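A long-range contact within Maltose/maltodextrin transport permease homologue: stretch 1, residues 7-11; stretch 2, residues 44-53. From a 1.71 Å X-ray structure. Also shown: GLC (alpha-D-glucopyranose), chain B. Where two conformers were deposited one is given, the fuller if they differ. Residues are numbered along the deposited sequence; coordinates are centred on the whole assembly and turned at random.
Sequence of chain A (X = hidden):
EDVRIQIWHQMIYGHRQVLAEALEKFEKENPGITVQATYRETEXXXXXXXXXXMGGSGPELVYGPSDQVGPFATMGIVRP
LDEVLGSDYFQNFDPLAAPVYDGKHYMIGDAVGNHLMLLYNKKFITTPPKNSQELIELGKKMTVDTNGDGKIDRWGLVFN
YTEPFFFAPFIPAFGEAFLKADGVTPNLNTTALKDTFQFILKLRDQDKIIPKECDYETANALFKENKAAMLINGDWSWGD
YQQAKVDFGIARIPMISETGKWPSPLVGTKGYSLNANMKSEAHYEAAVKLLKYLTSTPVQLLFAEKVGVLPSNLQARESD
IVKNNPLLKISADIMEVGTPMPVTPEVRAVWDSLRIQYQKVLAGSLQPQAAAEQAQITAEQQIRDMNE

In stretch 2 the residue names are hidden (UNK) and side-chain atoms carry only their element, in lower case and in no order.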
# COMPACT_ATOMS: atom_id res chain seq x y z
N ILE A 7 3.14 4.78 -19.63
CA ILE A 7 3.32 4.43 -18.23
C ILE A 7 2.03 3.79 -17.73
O ILE A 7 0.96 4.39 -17.84
CB ILE A 7 3.70 5.64 -17.36
CG1 ILE A 7 3.68 5.26 -15.88
CG2 ILE A 7 2.79 6.83 -17.64
CD1 ILE A 7 3.81 6.44 -14.94
N TRP A 8 2.13 2.57 -17.22
CA TRP A 8 1.02 1.92 -16.53
C TRP A 8 1.26 2.05 -15.04
O TRP A 8 2.36 1.74 -14.56
CB TRP A 8 0.88 0.44 -16.90
CG TRP A 8 0.48 0.17 -18.30
CD1 TRP A 8 0.27 1.08 -19.30
CD2 TRP A 8 0.29 -1.13 -18.88
NE1 TRP A 8 -0.04 0.42 -20.48
CE2 TRP A 8 -0.05 -0.93 -20.24
CE3 TRP A 8 0.35 -2.43 -18.38
CZ2 TRP A 8 -0.32 -1.99 -21.10
CZ3 TRP A 8 0.08 -3.49 -19.24
CH2 TRP A 8 -0.25 -3.26 -20.58
N HIS A 9 0.25 2.50 -14.30
CA HIS A 9 0.41 2.76 -12.87
C HIS A 9 -0.87 2.39 -12.13
O HIS A 9 -1.92 2.15 -12.74
CB HIS A 9 0.73 4.23 -12.63
CG HIS A 9 -0.37 5.14 -13.06
ND1 HIS A 9 -1.47 5.40 -12.27
CD2 HIS A 9 -0.59 5.78 -14.23
CE1 HIS A 9 -2.30 6.20 -12.92
NE2 HIS A 9 -1.79 6.45 -14.11
N GLN A 10 -0.79 2.37 -10.80
CA GLN A 10 -1.94 2.07 -9.96
C GLN A 10 -2.26 3.24 -9.01
O GLN A 10 -2.71 3.03 -7.88
CB GLN A 10 -1.73 0.76 -9.19
CG GLN A 10 -0.35 0.55 -8.53
CD GLN A 10 -0.12 1.52 -7.39
OE1 GLN A 10 0.39 2.63 -7.59
NE2 GLN A 10 -0.51 1.11 -6.18
N MET A 11 -2.08 4.47 -9.49
CA MET A 11 -2.26 5.66 -8.66
C MET A 11 -3.73 6.01 -8.46
O MET A 11 -4.48 6.18 -9.43
CB MET A 11 -1.55 6.87 -9.28
CG MET A 11 -0.05 6.75 -9.31
SD MET A 11 0.67 8.34 -9.77
CE MET A 11 2.36 7.83 -10.11
N UNK A 44 -4.41 -5.95 -10.84
CA UNK A 44 -4.48 -6.06 -12.30
C UNK A 44 -3.25 -5.45 -12.97
O UNK A 44 -2.84 -5.92 -14.04
o UNK A 44 -7.19 -4.24 -15.97
c UNK A 44 -5.76 -5.39 -12.81
c UNK A 44 -7.14 -4.61 -14.78
c UNK A 44 -5.93 -5.41 -14.32
o UNK A 44 -8.03 -4.34 -13.94
N UNK A 45 -2.67 -4.41 -12.37
CA UNK A 45 -1.44 -3.85 -12.92
C UNK A 45 -0.33 -4.90 -12.93
O UNK A 45 0.37 -5.07 -13.94
c UNK A 45 -1.01 -2.63 -12.10
c UNK A 45 0.34 -2.06 -12.52
c UNK A 45 0.24 -1.28 -13.84
c UNK A 45 0.89 -1.19 -11.44
N UNK A 46 -0.17 -5.63 -11.83
CA UNK A 46 0.84 -6.68 -11.78
C UNK A 46 0.59 -7.73 -12.85
O UNK A 46 1.48 -8.06 -13.63
n UNK A 46 -1.66 -10.28 -8.15
c UNK A 46 -0.55 -9.55 -8.16
n UNK A 46 0.48 -9.94 -8.90
c UNK A 46 0.89 -7.32 -10.39
c UNK A 46 1.89 -8.48 -10.30
c UNK A 46 1.76 -9.23 -8.98
n UNK A 46 -0.48 -8.44 -7.43
N UNK A 47 -0.63 -8.27 -12.89
CA UNK A 47 -0.88 -9.39 -13.79
C UNK A 47 -0.86 -8.94 -15.25
O UNK A 47 -0.37 -9.66 -16.12
o UNK A 47 -3.30 -9.23 -13.68
c UNK A 47 -2.20 -10.07 -13.43
N UNK A 48 -1.37 -7.74 -15.54
CA UNK A 48 -1.40 -7.28 -16.94
C UNK A 48 -0.01 -6.88 -17.43
O UNK A 48 0.34 -7.14 -18.59
c UNK A 48 -2.42 -6.14 -17.10
o UNK A 48 -1.94 -4.90 -16.60
N UNK A 49 0.82 -6.28 -16.57
CA UNK A 49 2.19 -6.02 -16.98
C UNK A 49 2.94 -7.32 -17.24
O UNK A 49 3.67 -7.44 -18.24
c UNK A 49 5.81 -3.49 -17.79
c UNK A 49 6.90 -4.23 -17.34
c UNK A 49 5.43 -5.55 -15.97
c UNK A 49 4.54 -3.79 -17.32
c UNK A 49 6.71 -5.25 -16.43
c UNK A 49 2.94 -5.17 -15.95
c UNK A 49 4.34 -4.81 -16.40
N UNK A 50 2.78 -8.31 -16.35
CA UNK A 50 3.45 -9.59 -16.56
C UNK A 50 3.03 -10.21 -17.89
O UNK A 50 3.88 -10.66 -18.67
n UNK A 50 2.38 -11.78 -13.00
o UNK A 50 4.27 -11.13 -11.98
c UNK A 50 3.15 -10.54 -15.39
c UNK A 50 3.75 -10.09 -14.07
c UNK A 50 3.49 -11.05 -12.92
N UNK A 51 1.73 -10.22 -18.16
CA UNK A 51 1.23 -10.84 -19.39
C UNK A 51 1.72 -10.09 -20.62
O UNK A 51 2.18 -10.69 -21.59
o UNK A 51 -0.81 -11.27 -20.62
c UNK A 51 -0.30 -10.89 -19.36
N UNK A 52 1.64 -8.75 -20.59
CA UNK A 52 2.05 -7.97 -21.75
C UNK A 52 3.54 -8.09 -22.01
O UNK A 52 3.96 -8.25 -23.16
c UNK A 52 1.66 -6.50 -21.56
N UNK A 53 4.36 -8.05 -20.96
CA UNK A 53 5.80 -8.09 -21.14
C UNK A 53 6.27 -9.48 -21.55
O UNK A 53 7.19 -9.62 -22.35
c UNK A 53 6.51 -7.63 -19.86
C1 GLC B . -5.05 3.14 -4.62
C2 GLC B . -3.57 3.44 -4.32
C3 GLC B . -2.80 2.16 -4.04
C4 GLC B . -3.51 1.29 -3.00
C5 GLC B . -4.97 1.07 -3.40
C6 GLC B . -5.74 0.32 -2.31
O1 GLC B . -5.14 2.47 -5.88
O2 GLC B . -2.95 4.08 -5.43
O3 GLC B . -1.46 2.51 -3.62
O4 GLC B . -2.79 0.04 -2.91
O5 GLC B . -5.64 2.32 -3.60
O6 GLC B . -7.05 -0.01 -2.77

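Position 44 carries three carbons in a row, the third bearing two oxygens: a chain of three carbons ending in a carboxylate, hence E44. It is exposed and out of reach of stretch 1, as suits a charged group.

Position 45 has four carbons, forked at the second, and both fork tips meet stretch 1. This is L45. Its CD1 lies 3.6 Å from W8 CB and 3.8 Å from H9 N, while its CD2 lies 3.6 Å from Q10 CG. A buried, branched aliphatic side chain needs no polar partner here.

Position 46 shows three carbons, a nitrogen, then a carbon with two more nitrogens. This guanidinium makes it R46, which does not touch stretch 1; it is partly exposed, and its NH1 and NH2 are hydrogen-bonded just outside the stretches.

Position 47 has one carbon and one oxygen, so it is S47, a polar residue exposed to solvent and clear of the strand.

Position 48 has the same two atoms, but its CB points toward stretch 1, and its oxygen comes within 3.6 Å of W8 CZ3. This is S48. Its OG donates to E44 O at 2.9 Å, so the small hydroxyl is satisfied even as it packs beside an indole.

Position 49 has one carbon followed by a six-carbon ring, without oxygen: F49. Its apolar ring suits burial. CB points sideways, 4.5 Å from W8 CE3, while the backbone N lies at the edge of the W8 ring, 3.9 Å from W8 CZ3.

Position 50 has three carbons, the third carrying one oxygen and one nitrogen. This amide is Q50; its CB points away from stretch 1, and its polar end suits a partly exposed place.

Position 51, one carbon and one oxygen, is S51, polar, exposed and without contact.

Position 52 has a single carbon, the mark of A52. This methyl points toward stretch 1, with CB 3.9 Å from W8 CH2, a short side chain that lets the indole lie close to the helix.

Position 53 again has one carbon: A53, small and apolar in a buried place, but out of reach of stretch 1.

The contact rests on packing, with no hydrogen bond across it. W8 reaches from the strand along the helix, meeting L45, S48, F49 and A52; the spacing of three and four residues brings these positions to one side of the helix. L45 also packs on Q10, whose CB points toward the helix while the end of its side chain leads away. There Q10 NE2 donates a weak hydrogen bond to GLC O3 (3.1 Å); separately, the backbone Q10 O accepts a hydrogen bond from GLC O2 (2.7 Å).

Stretch 2, residues 44-53: ELRSSFQSAA
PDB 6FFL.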